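Local structure of UV damage endonuclease (Sulfolobus acidocaldarius, 3TC3) at residues A[251-256]-A[262-267]. The protein probably acts as a metal-dependent endonuclease in DNA repair, recognising UV and other DNA lesions by flipping out dinucleotides. Numbering follows the deposited sequence.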
ATOM      1  N   ASP A 251      -4.728  -7.413   0.067  1.00 11.50           N
ATOM      2  CA  ASP A 251      -3.466  -7.705  -0.668  1.00 12.47           C
ATOM      3  C   ASP A 251      -3.432  -9.145  -1.101  1.00 12.35           C
ATOM      4  O   ASP A 251      -3.535 -10.058  -0.228  1.00 13.68           O
ATOM      5  CB  ASP A 251      -2.238  -7.448   0.177  1.00 14.99           C
ATOM      6  CG  ASP A 251      -1.915  -5.955   0.389  1.00 17.59           C
ATOM      7  OD1 ASP A 251      -2.307  -5.103  -0.367  1.00 17.99           O
ATOM      8  OD2 ASP A 251      -1.116  -5.677   1.295  1.00 23.42           O
ATOM      9  N   TYR A 252      -3.396  -9.397  -2.411  1.00 10.86           N
ATOM     10  CA  TYR A 252      -3.421 -10.752  -2.929  1.00 10.78           C
ATOM     11  C   TYR A 252      -2.012 -11.131  -3.371  1.00 11.31           C
ATOM     12  O   TYR A 252      -1.399 -10.480  -4.223  1.00 11.59           O
ATOM     13  CB  TYR A 252      -4.404 -10.891  -4.119  1.00 10.90           C
ATOM     14  CG  TYR A 252      -4.328 -12.309  -4.700  1.00 11.90           C
ATOM     15  CD1 TYR A 252      -3.408 -12.648  -5.748  1.00 11.45           C
ATOM     16  CD2 TYR A 252      -5.171 -13.315  -4.232  1.00 11.04           C
ATOM     17  CE1 TYR A 252      -3.342 -13.922  -6.271  1.00 11.40           C
ATOM     18  CE2 TYR A 252      -5.181 -14.537  -4.773  1.00 11.46           C
ATOM     19  CZ  TYR A 252      -4.224 -14.904  -5.753  1.00 12.18           C
ATOM     20  OH  TYR A 252      -4.249 -16.180  -6.221  1.00 13.93           O
ATOM     21  N   SER A 253      -1.543 -12.247  -2.866  1.00 12.00           N
ATOM     22  CA  SER A 253      -0.308 -12.858  -3.385  1.00 12.56           C
ATOM     23  C   SER A 253      -0.372 -14.334  -3.318  1.00 13.69           C
ATOM     24  O   SER A 253      -1.372 -14.883  -2.891  1.00 14.22           O
ATOM     25  CB  SER A 253       0.945 -12.357  -2.626  1.00 15.45           C
ATOM     26  OG  SER A 253       2.059 -12.629  -3.507  1.00 18.44           O
ATOM     27  N   GLU A 254       0.671 -14.956  -3.892  1.00 14.16           N
ATOM     28  CA  GLU A 254       0.771 -16.407  -3.847  1.00 13.93           C
ATOM     29  C   GLU A 254       2.214 -16.774  -3.561  1.00 13.29           C
ATOM     30  O   GLU A 254       3.120 -15.968  -3.794  1.00 13.38           O
ATOM     31  CB  GLU A 254       0.414 -17.064  -5.198  1.00 15.42           C
ATOM     32  CG  GLU A 254      -1.033 -16.774  -5.678  1.00 16.45           C
ATOM     33  CD  GLU A 254      -1.258 -17.354  -6.996  1.00 17.39           C
ATOM     34  OE1 GLU A 254      -0.593 -18.360  -7.366  1.00 21.28           O
ATOM     35  OE2 GLU A 254      -2.125 -16.850  -7.695  1.00 16.37           O
ATOM     36  N   GLN A 255       2.377 -17.996  -3.108  1.00 14.59           N
ATOM     37  CA  GLN A 255       3.681 -18.531  -2.884  1.00 14.05           C
ATOM     38  C   GLN A 255       4.385 -18.829  -4.200  1.00 14.89           C
ATOM     39  O   GLN A 255       3.792 -19.483  -5.068  1.00 16.28           O
ATOM     40  CB  GLN A 255       3.482 -19.768  -2.013  1.00 13.94           C
ATOM     41  CG  GLN A 255       4.828 -20.576  -1.914  1.00 15.84           C
ATOM     42  CD  GLN A 255       5.778 -19.815  -1.039  1.00 16.76           C
ATOM     43  OE1 GLN A 255       5.382 -19.329   0.051  1.00 16.77           O
ATOM     44  NE2 GLN A 255       7.028 -19.653  -1.496  1.00 15.75           N
ATOM     45  N   GLU A 256       5.645 -18.345  -4.376  1.00 14.49           N
ATOM     46  CA  GLU A 256       6.448 -18.838  -5.550  1.00 16.08           C
ATOM     47  C   GLU A 256       6.882 -20.301  -5.332  1.00 18.13           C
ATOM     48  O   GLU A 256       7.468 -20.621  -4.293  1.00 16.36           O
ATOM     49  CB  GLU A 256       7.662 -17.997  -5.739  1.00 16.27           C
ATOM     50  CG  GLU A 256       8.494 -18.330  -7.030  1.00 15.67           C
ATOM     51  CD  GLU A 256       7.850 -17.920  -8.304  1.00 17.92           C
ATOM     52  OE1 GLU A 256       6.606 -17.653  -8.286  1.00 15.56           O
ATOM     53  OE2 GLU A 256       8.611 -17.789  -9.318  1.00 19.33           O
ATOM     54  N   GLY A 262       6.594 -17.550   1.921  1.00 16.37           N
ATOM     55  CA  GLY A 262       6.367 -16.136   1.933  1.00 16.82           C
ATOM     56  C   GLY A 262       6.982 -15.373   0.779  1.00 16.41           C
ATOM     57  O   GLY A 262       6.659 -14.184   0.582  1.00 19.89           O
ATOM     58  N   VAL A 263       7.865 -16.009   0.033  1.00 17.24           N
ATOM     59  CA  VAL A 263       8.404 -15.375  -1.169  1.00 15.77           C
ATOM     60  C   VAL A 263       7.287 -15.238  -2.167  1.00 16.95           C
ATOM     61  O   VAL A 263       6.627 -16.236  -2.517  1.00 17.12           O
ATOM     62  CB  VAL A 263       9.568 -16.206  -1.754  1.00 17.29           C
ATOM     63  CG1 VAL A 263      10.018 -15.649  -3.149  1.00 18.33           C
ATOM     64  CG2 VAL A 263      10.752 -16.181  -0.715  1.00 20.38           C
ATOM     65  N   HIS A 264       7.107 -14.012  -2.646  1.00 17.36           N
ATOM     66  CA  HIS A 264       5.942 -13.711  -3.526  1.00 16.49           C
ATOM     67  C   HIS A 264       6.158 -14.286  -4.958  1.00 16.78           C
ATOM     68  O   HIS A 264       7.239 -14.297  -5.506  1.00 18.08           O
ATOM     69  CB  HIS A 264       5.794 -12.201  -3.715  1.00 17.92           C
ATOM     70  CG  HIS A 264       5.179 -11.455  -2.550  1.00 24.46           C
ATOM     71  ND1 HIS A 264       5.028 -10.101  -2.581  1.00 29.83           N
ATOM     72  CD2 HIS A 264       4.685 -11.887  -1.337  1.00 30.05           C
ATOM     73  CE1 HIS A 264       4.494  -9.683  -1.421  1.00 30.83           C
ATOM     74  NE2 HIS A 264       4.264 -10.771  -0.651  1.00 29.40           N
ATOM     75  N   ALA A 265       5.080 -14.805  -5.507  1.00 14.75           N
ATOM     76  CA  ALA A 265       5.064 -15.358  -6.826  1.00 13.86           C
ATOM     77  C   ALA A 265       5.475 -14.335  -7.893  1.00 12.97           C
ATOM     78  O   ALA A 265       5.248 -13.117  -7.769  1.00 13.87           O
ATOM     79  CB  ALA A 265       3.683 -15.872  -7.127  1.00 14.53           C
ATOM     80  N   THR A 266       6.064 -14.912  -8.958  1.00 12.13           N
ATOM     81  CA  THR A 266       6.506 -14.056 -10.059  1.00 12.80           C
ATOM     82  C   THR A 266       5.310 -13.704 -10.976  1.00 12.41           C
ATOM     83  O   THR A 266       5.433 -12.806 -11.827  1.00 12.91           O
ATOM     84  CB  THR A 266       7.635 -14.744 -10.883  1.00 13.48           C
ATOM     85  OG1 THR A 266       7.344 -16.114 -11.067  1.00 14.21           O
ATOM     86  CG2 THR A 266       8.932 -14.593 -10.098  1.00 15.43           C
ATOM     87  N   THR A 267       4.192 -14.411 -10.794  1.00 12.44           N
ATOM     88  CA  THR A 267       2.953 -14.050 -11.532  1.00 12.49           C
ATOM     89  C   THR A 267       1.808 -14.749 -10.816  1.00 13.18           C
ATOM     90  O   THR A 267       2.060 -15.708 -10.054  1.00 13.61           O
ATOM     91  CB  THR A 267       3.033 -14.610 -13.023  1.00 13.51           C
ATOM     92  OG1 THR A 267       1.960 -14.027 -13.811  1.00 13.84           O
ATOM     93  CG2 THR A 267       2.881 -16.176 -13.065  1.00 15.88           C
TER
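The carboxylate of E256 grips T266 twice, beginning with T266 OG1, which donates to E256 OE2 at 2.7 Å, on the syn side and close to the carboxylate plane. This contact lies in the loop that follows strand 249-252 of the TIM barrel, before helix 270-279. The second donor, T266 N, reaches E256 OE1 at 2.9 Å from above that plane. With CG of E256 anti to the backbone N (chi1 -174°), the bend at chi2 brings the carboxylate to both donors. Q255 and H264 form a single beta bridge, evidenced by two backbone bonds that flank the pair, A265 N to E254 O (2.9 Å) and E256 N to V263 O (3.0 Å, nearly straight at 174°). The Q255 side chain adds to the link between the two segments: its OE1 takes G262 N at 2.9 Å in the carbonyl plane, on a lone pair, while NE2 donates to E256 O and also to K260 O. Segment 251-256 starts at D251, a manganese ligand, and the side chain of H264 approaches that of E288, another ligand. S253 OG, hydrogen-bonded to E288 O, lies over one face of the H264 imidazole, and S253 CB makes a CH-pi contact, 4.2 Å from the ring centroid and 19° off its normal.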